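Local coordinates for LPXTG cell wall surface protein (Streptococcus gordonii, PDB 4IGB), which probably mediates bacterial adhesion as a peptidoglycan-anchored surface protein, of which this chain comprises the N-terminal N1 and N2 domains, at residues K314-V319 with D388-Y393; S332-Q337 with T373-P378; D203-K208 with S275-S280; Y57-G62 with M166-W171; N101-D106 with I180-G185. One frame throughout, in Å; residues are numbered along the deposited sequence.

The five contacts divide between the two domains. Contacts 1 and 2 lie in facing layers of the N2 beta sandwich, with centres 11 Å apart; M335 of contact 2 packs on F317, I389 and I391 of contact 1. Contacts 3, 4 and 5 lie in the N-terminal domain. Contacts 3 and 4 meet where L207 CD1 lies 3.4 Å from W171 CD1. Neither touches the sodium site formed by D198, D200 and T248: the T276 side chain is about 11 Å from the ion, that of E58 about 13 Å. Contact 5 shares strand 170-182 with contact 4, though their centres are 38 Å apart. Its nearest atoms are about 11 Å from those of contact 1.

Contact 1: K314-V319 with D388-Y393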
# COMPACT_ATOMS: atom_id res chain seq x y z
N LYS B 314 -1.31 30.00 -8.50
CA LYS B 314 -0.26 29.82 -7.52
C LYS B 314 -0.43 28.45 -6.89
O LYS B 314 -1.48 28.16 -6.30
CB LYS B 314 -0.33 30.89 -6.44
CG LYS B 314 0.84 30.87 -5.45
CD LYS B 314 0.69 31.98 -4.40
CE LYS B 314 1.81 31.96 -3.36
NZ LYS B 314 1.54 32.90 -2.23
N ALA B 315 0.59 27.63 -7.01
CA ALA B 315 0.54 26.29 -6.43
C ALA B 315 1.65 26.10 -5.41
O ALA B 315 2.82 26.34 -5.70
CB ALA B 315 0.63 25.23 -7.52
N THR B 316 1.26 25.65 -4.23
CA THR B 316 2.21 25.41 -3.16
C THR B 316 2.33 23.92 -2.88
O THR B 316 1.35 23.27 -2.53
CB THR B 316 1.75 26.12 -1.91
OG1 THR B 316 1.61 27.51 -2.20
CG2 THR B 316 2.74 25.90 -0.76
N PHE B 317 3.53 23.38 -3.04
CA PHE B 317 3.71 21.94 -2.92
C PHE B 317 4.47 21.60 -1.65
O PHE B 317 5.62 22.01 -1.49
CB PHE B 317 4.45 21.39 -4.14
CG PHE B 317 3.75 21.67 -5.45
CD1 PHE B 317 2.86 20.76 -5.98
CD2 PHE B 317 3.98 22.85 -6.13
CE1 PHE B 317 2.19 21.02 -7.18
CE2 PHE B 317 3.33 23.11 -7.34
CZ PHE B 317 2.43 22.20 -7.86
N LYS B 318 3.85 20.85 -0.75
CA LYS B 318 4.58 20.35 0.41
C LYS B 318 5.36 19.11 0.01
O LYS B 318 4.82 18.22 -0.65
CB LYS B 318 3.63 20.05 1.58
CG LYS B 318 4.30 19.49 2.85
CD LYS B 318 4.71 18.03 2.67
CE LYS B 318 4.26 17.12 3.81
NZ LYS B 318 4.54 17.60 5.19
N VAL B 319 6.63 19.07 0.41
CA VAL B 319 7.51 17.97 0.07
C VAL B 319 7.54 16.91 1.18
O VAL B 319 7.87 17.21 2.32
CB VAL B 319 8.94 18.49 -0.18
CG1 VAL B 319 9.87 17.35 -0.48
CG2 VAL B 319 8.94 19.53 -1.31
N ASP B 388 8.43 24.03 1.27
CA ASP B 388 7.45 23.99 0.19
C ASP B 388 8.03 24.54 -1.10
O ASP B 388 8.85 25.46 -1.08
CB ASP B 388 6.24 24.84 0.56
CG ASP B 388 5.36 24.20 1.62
OD1 ASP B 388 5.67 23.10 2.13
OD2 ASP B 388 4.33 24.83 1.96
N ILE B 389 7.60 23.99 -2.22
CA ILE B 389 7.96 24.55 -3.52
C ILE B 389 6.74 25.27 -4.03
O ILE B 389 5.64 24.74 -3.97
CB ILE B 389 8.38 23.44 -4.49
CG1 ILE B 389 9.59 22.70 -3.91
CG2 ILE B 389 8.62 24.02 -5.89
CD1 ILE B 389 10.05 21.51 -4.74
N ILE B 390 6.93 26.50 -4.50
CA ILE B 390 5.81 27.34 -4.91
C ILE B 390 5.96 27.66 -6.38
O ILE B 390 6.97 28.24 -6.79
CB ILE B 390 5.81 28.70 -4.18
CG1 ILE B 390 6.13 28.52 -2.69
CG2 ILE B 390 4.51 29.43 -4.39
CD1 ILE B 390 5.20 27.62 -1.98
N ILE B 391 4.97 27.30 -7.18
CA ILE B 391 5.05 27.58 -8.61
C ILE B 391 3.94 28.51 -9.00
O ILE B 391 2.76 28.25 -8.73
CB ILE B 391 4.95 26.31 -9.46
CG1 ILE B 391 6.01 25.30 -9.03
CG2 ILE B 391 5.05 26.65 -10.93
CD1 ILE B 391 5.93 24.01 -9.77
N THR B 392 4.31 29.62 -9.64
CA THR B 392 3.32 30.58 -10.09
C THR B 392 3.23 30.59 -11.61
O THR B 392 4.20 30.88 -12.29
CB THR B 392 3.67 31.98 -9.55
OG1 THR B 392 3.80 31.89 -8.12
CG2 THR B 392 2.58 32.98 -9.88
N TYR B 393 2.06 30.24 -12.14
CA TYR B 393 1.85 30.15 -13.58
C TYR B 393 1.06 31.33 -14.10
O TYR B 393 -0.07 31.58 -13.66
CB TYR B 393 1.07 28.89 -13.94
CG TYR B 393 1.59 27.58 -13.36
CD1 TYR B 393 2.42 26.75 -14.10
CD2 TYR B 393 1.21 27.16 -12.09
CE1 TYR B 393 2.86 25.55 -13.60
CE2 TYR B 393 1.66 25.94 -11.58
CZ TYR B 393 2.48 25.14 -12.33
OH TYR B 393 2.92 23.94 -11.84
O HOH W 1 7.49 21.16 2.25
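F317 and I391 meet on the buried side of two paired strands, where F317 CE2 lies 3.7 Å from I391 CD1. CG of F317 is set beside its backbone N (chi1 -58°), the side where I389 O meets the ring edge in plane, 3.3 Å from CD2. A315 CB approaches the edge of the Y393 ring at CE2 (4.2 Å), while I391 CG2 lies over a face of that ring. The strands form one antiparallel pair in a layer of the two-layer N2 beta sandwich; M335, V413 and L415 of the opposite layer, on strands 333-338 and 409-417, pack onto this face. A315 and I391 exchange two backbone hydrogen bonds, as do F317 and I389, the shortest being F317 N to I389 O at 2.7 Å. The other face is mixed, with K314, T316, I390 and T392. K314 is exposed and fully extended, touching I390 CG2 with CE at 3.8 Å, and NZ lies farther from that methyl. K318, V319 and D388 are partly exposed and lie beyond the paired strands; there a water accepts from V319 N and donates to D388 OD1 at 2.7 Å.

Contact 2: S332-Q337 with T373-P378; sequences SIEMVQ and TVKMTP
E334 and K375 lie side by side and point the same way. Their methylenes touch, E334 CG to K375 CG at 3.8 Å, and the carboxylate carbon CD of E334 then lies 3.7 Å from K375 CG. Both chains are extended beyond CG, which keeps them alongside each other. The charged ends do not close into a salt bridge, E334 OE2 standing 4.3 Å from K375 NZ. On the same face V336 and T373 also run alongside, V336 CG2 meeting T373 OG1. The opposite face is apolar. M376 CG, placed beside the backbone N (chi1 -48°), rests 4.0 Å from I333 CG2; the chain then bends, and its SD meets M335 CE at 4.0 Å.

Beneath the side chains, strands 333-338 and 371-376 pair antiparallel. M335 and V374 exchange two 2.8 Å bonds, N of each to O of the other, and M376 N gives a further one to I333 O. Where the pairing ends, a water accepts from I333 N and donates to M376 O. Just beyond, T377 is the N-cap of the helix starting at P378, its OG1 bonded to Y380 N.

Farther out, L415 of the neighbouring strand in the same layer packs on M335, as do F317, I389 and I391 of the facing layer; Y363 packs on V374 and M376. The contact thus joins two strands of one layer of the N2 beta sandwich, methionines inward. K375 NZ takes its salt bridge from E366, so E334 is a second, more distant charge, probably adding modest attraction.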
# COMPACT_ATOMS: atom_id res chain seq x y z
N SER B 332 12.65 11.33 -8.39
CA SER B 332 12.12 12.42 -9.19
C SER B 332 10.99 13.14 -8.46
O SER B 332 10.22 12.54 -7.70
CB SER B 332 11.60 11.89 -10.53
OG SER B 332 10.43 11.13 -10.31
N ILE B 333 10.90 14.45 -8.70
CA ILE B 333 9.75 15.21 -8.27
C ILE B 333 9.33 16.10 -9.42
O ILE B 333 10.15 16.80 -10.00
CB ILE B 333 10.08 16.10 -7.06
CG1 ILE B 333 10.43 15.24 -5.83
CG2 ILE B 333 8.90 17.02 -6.74
CD1 ILE B 333 10.93 16.09 -4.61
N GLU B 334 8.04 16.07 -9.75
CA GLU B 334 7.51 16.85 -10.85
C GLU B 334 6.15 17.39 -10.47
O GLU B 334 5.46 16.82 -9.61
CB GLU B 334 7.42 15.99 -12.12
CG GLU B 334 8.69 15.23 -12.43
CD GLU B 334 8.60 14.40 -13.71
OE1 GLU B 334 7.51 14.37 -14.34
OE2 GLU B 334 9.62 13.77 -14.09
N MET B 335 5.77 18.49 -11.09
CA MET B 335 4.46 19.07 -10.92
C MET B 335 3.90 19.22 -12.32
O MET B 335 4.56 19.79 -13.20
CB MET B 335 4.54 20.43 -10.24
CG MET B 335 5.21 20.40 -8.87
SD MET B 335 6.98 20.13 -8.99
CE MET B 335 7.49 20.67 -7.34
N VAL B 336 2.69 18.70 -12.52
CA VAL B 336 2.07 18.66 -13.83
C VAL B 336 0.86 19.57 -13.82
O VAL B 336 -0.07 19.36 -13.05
CB VAL B 336 1.55 17.24 -14.17
CG1 VAL B 336 0.80 17.25 -15.49
CG2 VAL B 336 2.69 16.24 -14.22
N GLN B 337 0.89 20.59 -14.68
CA GLN B 337 -0.25 21.46 -14.89
C GLN B 337 -0.90 21.11 -16.23
O GLN B 337 -0.24 20.64 -17.15
CB GLN B 337 0.19 22.93 -14.95
CG GLN B 337 -0.21 23.77 -13.77
CD GLN B 337 -1.72 24.02 -13.64
OE1 GLN B 337 -2.53 23.36 -14.30
NE2 GLN B 337 -2.08 24.97 -12.78
N THR B 373 4.89 20.86 -17.49
CA THR B 373 5.44 20.02 -16.43
C THR B 373 6.74 20.58 -15.89
O THR B 373 7.68 20.84 -16.63
CB THR B 373 5.66 18.58 -16.92
OG1 THR B 373 4.40 18.01 -17.27
CG2 THR B 373 6.32 17.73 -15.84
N VAL B 374 6.78 20.78 -14.58
CA VAL B 374 8.01 21.20 -13.93
C VAL B 374 8.68 20.00 -13.28
O VAL B 374 8.05 19.26 -12.53
CB VAL B 374 7.76 22.28 -12.88
CG1 VAL B 374 9.05 22.56 -12.10
CG2 VAL B 374 7.23 23.53 -13.54
N LYS B 375 9.96 19.81 -13.58
CA LYS B 375 10.73 18.69 -13.04
C LYS B 375 11.91 19.25 -12.27
O LYS B 375 12.74 19.97 -12.83
CB LYS B 375 11.26 17.80 -14.17
CG LYS B 375 10.20 17.37 -15.18
CD LYS B 375 10.78 16.47 -16.26
CE LYS B 375 9.74 16.15 -17.34
NZ LYS B 375 10.12 14.96 -18.15
N MET B 376 11.97 18.94 -10.98
CA MET B 376 13.11 19.35 -10.17
C MET B 376 14.30 18.55 -10.66
O MET B 376 14.15 17.39 -11.02
CB MET B 376 12.86 19.10 -8.68
CG MET B 376 11.51 19.61 -8.20
SD MET B 376 11.17 21.32 -8.70
CE MET B 376 12.43 22.24 -7.79
N THR B 377 15.48 19.18 -10.71
CA THR B 377 16.68 18.50 -11.16
C THR B 377 17.26 17.57 -10.09
O THR B 377 16.96 17.71 -8.90
CB THR B 377 17.79 19.50 -11.50
OG1 THR B 377 18.10 20.26 -10.33
CG2 THR B 377 17.36 20.43 -12.62
N PRO B 378 18.10 16.62 -10.52
CA PRO B 378 18.82 15.76 -9.58
C PRO B 378 19.59 16.59 -8.53
O PRO B 378 19.56 16.25 -7.34
CB PRO B 378 19.78 14.99 -10.48
CG PRO B 378 19.06 14.93 -11.81
CD PRO B 378 18.33 16.24 -11.92
O HOH W 2 12.63 15.13 -10.90

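Contact 3: D203-K208 with S275-S280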
# COMPACT_ATOMS: atom_id res chain seq x y z
N ASP B 203 10.55 -24.12 12.45
CA ASP B 203 10.22 -25.28 13.27
C ASP B 203 11.24 -26.40 13.10
O ASP B 203 12.23 -26.24 12.39
CB ASP B 203 8.79 -25.77 13.02
CG ASP B 203 8.58 -26.35 11.63
OD1 ASP B 203 9.57 -26.57 10.91
OD2 ASP B 203 7.40 -26.61 11.26
N ALA B 204 11.00 -27.54 13.75
CA ALA B 204 11.91 -28.69 13.63
C ALA B 204 11.70 -29.49 12.34
O ALA B 204 12.40 -30.47 12.11
CB ALA B 204 11.79 -29.60 14.85
N ASN B 205 10.75 -29.08 11.50
CA ASN B 205 10.58 -29.70 10.19
C ASN B 205 11.46 -28.95 9.20
O ASN B 205 11.41 -29.20 7.99
CB ASN B 205 9.13 -29.64 9.73
CG ASN B 205 8.15 -30.10 10.80
OD1 ASN B 205 8.16 -31.26 11.20
ND2 ASN B 205 7.31 -29.19 11.28
N ASN B 206 12.25 -28.03 9.74
CA ASN B 206 13.00 -27.04 8.97
C ASN B 206 12.14 -26.28 7.97
O ASN B 206 12.61 -25.85 6.91
CB ASN B 206 14.21 -27.66 8.28
CG ASN B 206 15.33 -26.66 8.08
OD1 ASN B 206 15.57 -25.80 8.93
ND2 ASN B 206 16.02 -26.75 6.95
N LEU B 207 10.86 -26.13 8.29
CA LEU B 207 10.01 -25.19 7.57
C LEU B 207 10.34 -23.81 8.09
O LEU B 207 10.72 -23.64 9.24
CB LEU B 207 8.54 -25.50 7.82
CG LEU B 207 8.07 -26.82 7.23
CD1 LEU B 207 6.66 -27.15 7.70
CD2 LEU B 207 8.14 -26.73 5.71
N LYS B 208 10.19 -22.80 7.24
CA LYS B 208 10.53 -21.45 7.63
C LYS B 208 9.43 -20.49 7.21
O LYS B 208 8.94 -20.56 6.08
CB LYS B 208 11.85 -21.03 6.99
CG LYS B 208 13.00 -21.98 7.30
CD LYS B 208 14.16 -21.81 6.33
CE LYS B 208 15.34 -22.72 6.71
NZ LYS B 208 16.40 -22.73 5.66
N SER B 275 3.61 -20.81 6.18
CA SER B 275 3.83 -20.99 7.62
C SER B 275 4.75 -22.15 7.91
O SER B 275 5.13 -22.91 7.02
CB SER B 275 2.50 -21.24 8.35
OG SER B 275 2.00 -22.55 8.08
N THR B 276 5.08 -22.29 9.19
CA THR B 276 5.69 -23.50 9.70
C THR B 276 4.52 -24.38 10.17
O THR B 276 3.36 -24.11 9.83
CB THR B 276 6.58 -23.16 10.89
OG1 THR B 276 5.77 -22.61 11.93
CG2 THR B 276 7.61 -22.13 10.48
N GLU B 277 4.82 -25.41 10.94
CA GLU B 277 3.77 -26.27 11.48
C GLU B 277 2.86 -25.44 12.36
O GLU B 277 1.73 -25.83 12.63
CB GLU B 277 4.37 -27.40 12.31
CG GLU B 277 5.10 -26.89 13.54
CD GLU B 277 5.69 -28.00 14.40
OE1 GLU B 277 5.51 -29.19 14.09
OE2 GLU B 277 6.34 -27.65 15.41
N THR B 278 3.36 -24.30 12.84
CA THR B 278 2.51 -23.40 13.62
C THR B 278 3.06 -21.98 13.74
O THR B 278 3.87 -21.70 14.62
CB THR B 278 2.16 -23.97 15.04
OG1 THR B 278 1.34 -23.04 15.75
CG2 THR B 278 3.43 -24.25 15.86
N CYS B 279 2.62 -21.09 12.87
CA CYS B 279 2.95 -19.67 13.02
C CYS B 279 1.99 -18.83 12.21
O CYS B 279 1.24 -19.34 11.39
CB CYS B 279 4.40 -19.37 12.60
SG CYS B 279 4.72 -19.41 10.81
N SER B 280 2.01 -17.53 12.47
CA SER B 280 1.19 -16.62 11.70
C SER B 280 1.86 -15.26 11.70
O SER B 280 2.79 -15.01 12.49
CB SER B 280 -0.21 -16.52 12.31
OG SER B 280 -0.16 -15.91 13.58
O HOH W 3 6.76 -22.01 5.02
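Hydrogen bonding centres on the D203 carboxylate and the backbone of E277. E277 N donates to D203 OD2 at 2.9 Å, on its anti side and 30° out of the carboxylate plane. The other oxygen, OD1, takes two backbone donors of its own loop from opposite faces of the plane: N205 N at 2.8 Å and L207 N at 3.0 Å. This fixes the rotation of the carboxylate, whose CG sits between the backbone N and the carbonyl carbon (chi1 67°). N205 ND2 adds weak bonds to D203 OD2 and, across the contact, to E277 OE1 at 3.3 Å. The contact joins two loops of the N-terminal domain, those leading to strands 210-214 and 280-287. The first holds an Asx turn at D203 within a type I turn from D203 to N206; in the second, T276 OG1 accepts from T278 N in an ST turn, and N154 binds T276 O and C279 N.

Van der Waals contact comes from T276 CG2, 3.7 Å from L207 O, and from E277 CG, which presses on D203 OD2. Among the charges, D203 OD2 and E277 OE1 stand 4.3 Å apart and probably repel mildly, an effect the N-H donors to D203 may offset. A water donates to both K208 O and S275 O, bridging the loops.

Contact 4: Y57-G62 with M166-W171; sequences YEYLSG and MNKAFW
N167 ND2 is gripped by two groups: it donates to E58 O at 2.9 Å, in a nearly straight bond (165° at the hydrogen), and to a water at 2.7 Å. That water in turn donates to E58 OE2, so the asparagine amide is held to both the backbone and the side chain of E58. Two loops of the N-terminal domain meet here. The first contains a classic gamma turn, in which E58 has positive phi and Y59 N bonds to Y57 O, followed by a type I turn from Y59 to G62; the second leads into strand 170-182.

CG of N167 is anti to the carbonyl carbon (chi1 -66°), which sets it 3.8 Å from E58 O. That oxygen lies in the amide plane of N167, although ND2 is itself tilted away from the plane of the carbonyl. The two ND2 bonds give the amide its orientation; a second water, 2.8 Å from N167 OD1 and also near E58 O, probably supports it. The amide approaches the Y59 ring obliquely at CE1, 3.5 Å from N167 CG, with the two planes 25° apart. The same ring has E58 CG over one face, near the rim.

N167 is fixed on its own side through its backbone, its N bonded to E127 and its O to Q123 of helix 122-129. E58 is held in turn by a backbone bond to P156. Charges play a lesser role. E58 OE2 remains beyond salt-bridge distance of K168 NZ, and the extended lysine chain crosses Y59 at about a right angle, bringing NZ to 3.6 Å from Y59 OH.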
# COMPACT_ATOMS: atom_id res chain seq x y z
N TYR B 57 -5.34 -18.48 22.45
CA TYR B 57 -4.27 -18.63 21.47
C TYR B 57 -3.79 -20.07 21.32
O TYR B 57 -3.28 -20.66 22.27
CB TYR B 57 -3.09 -17.71 21.81
CG TYR B 57 -1.96 -17.80 20.81
CD1 TYR B 57 -1.97 -17.03 19.66
CD2 TYR B 57 -0.89 -18.66 21.01
CE1 TYR B 57 -0.94 -17.10 18.74
CE2 TYR B 57 0.14 -18.75 20.10
CZ TYR B 57 0.11 -17.96 18.96
OH TYR B 57 1.13 -18.04 18.05
N GLU B 58 -3.96 -20.61 20.12
CA GLU B 58 -3.43 -21.94 19.78
C GLU B 58 -4.17 -23.15 20.39
O GLU B 58 -4.46 -24.12 19.68
CB GLU B 58 -1.92 -22.04 20.07
CG GLU B 58 -1.35 -23.41 19.71
CD GLU B 58 0.16 -23.43 19.66
OE1 GLU B 58 0.80 -22.56 20.29
OE2 GLU B 58 0.71 -24.32 18.97
N TYR B 59 -4.44 -23.09 21.69
CA TYR B 59 -5.13 -24.17 22.40
C TYR B 59 -6.20 -23.60 23.31
O TYR B 59 -6.02 -22.54 23.89
CB TYR B 59 -4.14 -24.98 23.26
CG TYR B 59 -3.04 -25.66 22.49
CD1 TYR B 59 -3.30 -26.78 21.71
CD2 TYR B 59 -1.73 -25.20 22.57
CE1 TYR B 59 -2.30 -27.42 21.01
CE2 TYR B 59 -0.71 -25.84 21.87
CZ TYR B 59 -1.01 -26.95 21.09
OH TYR B 59 -0.00 -27.58 20.39
N LEU B 60 -7.30 -24.33 23.46
CA LEU B 60 -8.36 -23.92 24.38
C LEU B 60 -7.81 -23.64 25.78
O LEU B 60 -8.18 -22.66 26.42
CB LEU B 60 -9.45 -24.98 24.44
CG LEU B 60 -10.65 -24.62 25.30
CD1 LEU B 60 -11.16 -23.22 24.97
CD2 LEU B 60 -11.75 -25.66 25.11
N SER B 61 -6.92 -24.51 26.24
CA SER B 61 -6.31 -24.33 27.56
C SER B 61 -5.42 -23.09 27.58
O SER B 61 -5.03 -22.60 28.64
CB SER B 61 -5.51 -25.56 27.98
OG SER B 61 -4.36 -25.73 27.16
N GLY B 62 -5.10 -22.57 26.40
CA GLY B 62 -4.23 -21.42 26.28
C GLY B 62 -4.81 -20.17 26.90
O GLY B 62 -5.99 -20.12 27.26
N MET B 166 -7.37 -28.11 13.77
CA MET B 166 -6.18 -28.95 13.89
C MET B 166 -4.93 -28.16 14.22
O MET B 166 -4.69 -27.10 13.64
CB MET B 166 -5.94 -29.70 12.58
CG MET B 166 -7.02 -30.67 12.23
SD MET B 166 -6.59 -31.57 10.72
CE MET B 166 -8.03 -32.63 10.61
N ASN B 167 -4.13 -28.69 15.14
CA ASN B 167 -2.82 -28.13 15.44
C ASN B 167 -1.70 -28.91 14.77
O ASN B 167 -1.61 -30.13 14.91
CB ASN B 167 -2.57 -28.11 16.95
CG ASN B 167 -3.50 -27.18 17.69
OD1 ASN B 167 -4.59 -27.58 18.11
ND2 ASN B 167 -3.07 -25.93 17.85
N LYS B 168 -0.86 -28.20 14.04
CA LYS B 168 0.35 -28.80 13.50
C LYS B 168 0.04 -29.99 12.63
O LYS B 168 0.77 -30.98 12.65
CB LYS B 168 1.28 -29.24 14.64
CG LYS B 168 1.72 -28.10 15.54
CD LYS B 168 2.40 -28.64 16.80
CE LYS B 168 2.79 -27.52 17.74
NZ LYS B 168 3.31 -28.07 19.02
N ALA B 169 -1.03 -29.89 11.85
CA ALA B 169 -1.40 -30.94 10.90
C ALA B 169 -0.99 -30.61 9.46
O ALA B 169 -0.55 -31.49 8.70
CB ALA B 169 -2.89 -31.20 10.97
N PHE B 170 -1.14 -29.35 9.07
CA PHE B 170 -0.71 -28.89 7.75
C PHE B 170 0.00 -27.56 7.92
O PHE B 170 -0.41 -26.74 8.74
CB PHE B 170 -1.90 -28.63 6.81
CG PHE B 170 -2.78 -29.83 6.56
CD1 PHE B 170 -2.67 -30.55 5.38
CD2 PHE B 170 -3.76 -30.19 7.46
CE1 PHE B 170 -3.48 -31.62 5.13
CE2 PHE B 170 -4.58 -31.26 7.22
CZ PHE B 170 -4.44 -31.99 6.05
N TRP B 171 1.04 -27.30 7.13
CA TRP B 171 1.49 -25.92 6.99
C TRP B 171 0.74 -25.32 5.80
O TRP B 171 0.23 -26.06 4.95
CB TRP B 171 3.02 -25.79 6.85
CG TRP B 171 3.67 -26.52 5.69
CD1 TRP B 171 4.02 -27.84 5.64
CD2 TRP B 171 4.10 -25.94 4.44
NE1 TRP B 171 4.63 -28.12 4.44
CE2 TRP B 171 4.68 -26.98 3.68
CE3 TRP B 171 4.03 -24.66 3.89
CZ2 TRP B 171 5.19 -26.77 2.40
CZ3 TRP B 171 4.54 -24.45 2.61
CH2 TRP B 171 5.11 -25.51 1.89
O HOH W 4 -6.46 -25.93 19.36
O HOH W 5 -0.74 -25.37 16.61

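Contact 5: N101-D106 with I180-G185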
# COMPACT_ATOMS: atom_id res chain seq x y z
N ASN B 101 -7.28 12.38 -0.25
CA ASN B 101 -7.47 13.38 -1.30
C ASN B 101 -8.96 13.67 -1.50
O ASN B 101 -9.42 13.77 -2.64
CB ASN B 101 -6.87 12.91 -2.65
CG ASN B 101 -5.36 12.71 -2.60
OD1 ASN B 101 -4.63 13.47 -1.94
ND2 ASN B 101 -4.88 11.69 -3.30
N GLY B 102 -9.69 13.79 -0.40
CA GLY B 102 -11.13 14.01 -0.43
C GLY B 102 -11.97 12.79 -0.79
O GLY B 102 -13.20 12.85 -0.75
N LYS B 103 -11.32 11.68 -1.13
CA LYS B 103 -12.02 10.49 -1.63
C LYS B 103 -12.03 9.32 -0.65
O LYS B 103 -11.00 8.99 -0.04
CB LYS B 103 -11.40 10.03 -2.95
CG LYS B 103 -11.52 11.04 -4.11
CD LYS B 103 -10.69 10.56 -5.30
CE LYS B 103 -11.14 11.21 -6.60
NZ LYS B 103 -10.20 10.82 -7.70
N GLN B 104 -13.18 8.67 -0.52
CA GLN B 104 -13.25 7.42 0.24
C GLN B 104 -12.51 6.28 -0.47
O GLN B 104 -12.64 6.09 -1.69
CB GLN B 104 -14.70 7.02 0.49
CG GLN B 104 -14.85 5.60 1.03
CD GLN B 104 -16.31 5.20 1.20
OE1 GLN B 104 -17.16 6.04 1.47
NE2 GLN B 104 -16.60 3.91 1.01
N VAL B 105 -11.74 5.53 0.32
CA VAL B 105 -10.96 4.40 -0.18
C VAL B 105 -11.51 3.11 0.40
O VAL B 105 -11.85 3.04 1.59
CB VAL B 105 -9.47 4.55 0.20
CG1 VAL B 105 -8.66 3.34 -0.31
CG2 VAL B 105 -8.90 5.84 -0.37
N ASP B 106 -11.62 2.10 -0.45
CA ASP B 106 -11.97 0.74 -0.03
C ASP B 106 -10.81 -0.23 -0.25
O ASP B 106 -9.95 0.01 -1.10
CB ASP B 106 -13.19 0.21 -0.80
CG ASP B 106 -14.39 1.11 -0.69
OD1 ASP B 106 -14.64 1.67 0.40
OD2 ASP B 106 -15.08 1.29 -1.71
N ILE B 180 -6.39 -1.49 -3.07
CA ILE B 180 -7.11 -0.32 -2.60
C ILE B 180 -7.70 0.41 -3.80
O ILE B 180 -7.11 0.41 -4.88
CB ILE B 180 -6.22 0.62 -1.78
CG1 ILE B 180 -4.90 0.90 -2.51
CG2 ILE B 180 -5.95 -0.00 -0.43
CD1 ILE B 180 -4.00 1.95 -1.81
N ARG B 181 -8.85 1.05 -3.60
CA ARG B 181 -9.66 1.54 -4.71
C ARG B 181 -10.48 2.72 -4.23
O ARG B 181 -11.07 2.65 -3.15
CB ARG B 181 -10.61 0.39 -5.10
CG ARG B 181 -11.10 0.38 -6.51
CD ARG B 181 -12.08 -0.78 -6.72
NE ARG B 181 -11.45 -2.09 -6.86
CZ ARG B 181 -12.13 -3.23 -6.97
NH1 ARG B 181 -13.46 -3.21 -6.95
NH2 ARG B 181 -11.50 -4.38 -7.11
N TYR B 182 -10.52 3.81 -4.99
CA TYR B 182 -11.49 4.86 -4.68
C TYR B 182 -12.93 4.33 -4.86
O TYR B 182 -13.29 3.79 -5.91
CB TYR B 182 -11.26 6.10 -5.55
CG TYR B 182 -9.98 6.85 -5.28
CD1 TYR B 182 -9.60 7.18 -3.99
CD2 TYR B 182 -9.13 7.22 -6.33
CE1 TYR B 182 -8.42 7.88 -3.74
CE2 TYR B 182 -7.95 7.91 -6.10
CZ TYR B 182 -7.59 8.24 -4.80
OH TYR B 182 -6.41 8.93 -4.55
N ALA B 183 -13.76 4.55 -3.86
CA ALA B 183 -15.14 4.12 -3.92
C ALA B 183 -15.89 4.84 -5.04
O ALA B 183 -16.79 4.27 -5.64
CB ALA B 183 -15.84 4.35 -2.59
N ASP B 184 -15.52 6.09 -5.33
CA ASP B 184 -16.28 6.86 -6.32
C ASP B 184 -16.06 6.40 -7.77
O ASP B 184 -16.77 6.83 -8.68
CB ASP B 184 -16.04 8.37 -6.17
CG ASP B 184 -14.62 8.80 -6.51
OD1 ASP B 184 -13.84 7.97 -7.02
OD2 ASP B 184 -14.30 9.98 -6.28
N GLY B 185 -15.08 5.51 -7.97
CA GLY B 185 -14.86 4.93 -9.29
C GLY B 185 -13.86 5.66 -10.17
O GLY B 185 -13.63 5.27 -11.32
O HOH W 6 -13.87 7.67 -3.62
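K103 crosses one face of the Y182 ring, with CD 3.6 Å above the ring centre in a CH-pi contact. Its CG is anti to the carbonyl carbon (chi1 -63°) and the chain is extended beyond, which carries CD over the ring. CB lies closer to the rim, 3.5 Å from CD1. NZ ends 4.5 Å from the ring centroid and 32° off its normal, an off-centre cation-pi contact; its hydrogen bond goes to T186 OG1. V105 CG2 also touches Y182, at CD1. The edge of the ring meets Q104 O in plane. Its hydroxyl is bonded to D189 OD1 and receives only a weak bond from N101 ND2.

Strands 103-118 and 170-182 pair antiparallel here, as neighbours in the large sheet of the N-terminal domain. D106 N to R181 O (2.8 Å) is almost straight at 176°, and R181 N returns a bond to D106 O. A183 N continues the pairing to Q104 O, which also accepts from a water held by D184 N, within a type I turn from Y182 to G185. D106 OD1 takes two N-H donors, Q104 NE2 on its syn lone pair (3.0 Å) and N96 N; these, with a long, weak ion pair of OD2 with K93 NZ, probably stabilise the negative charge.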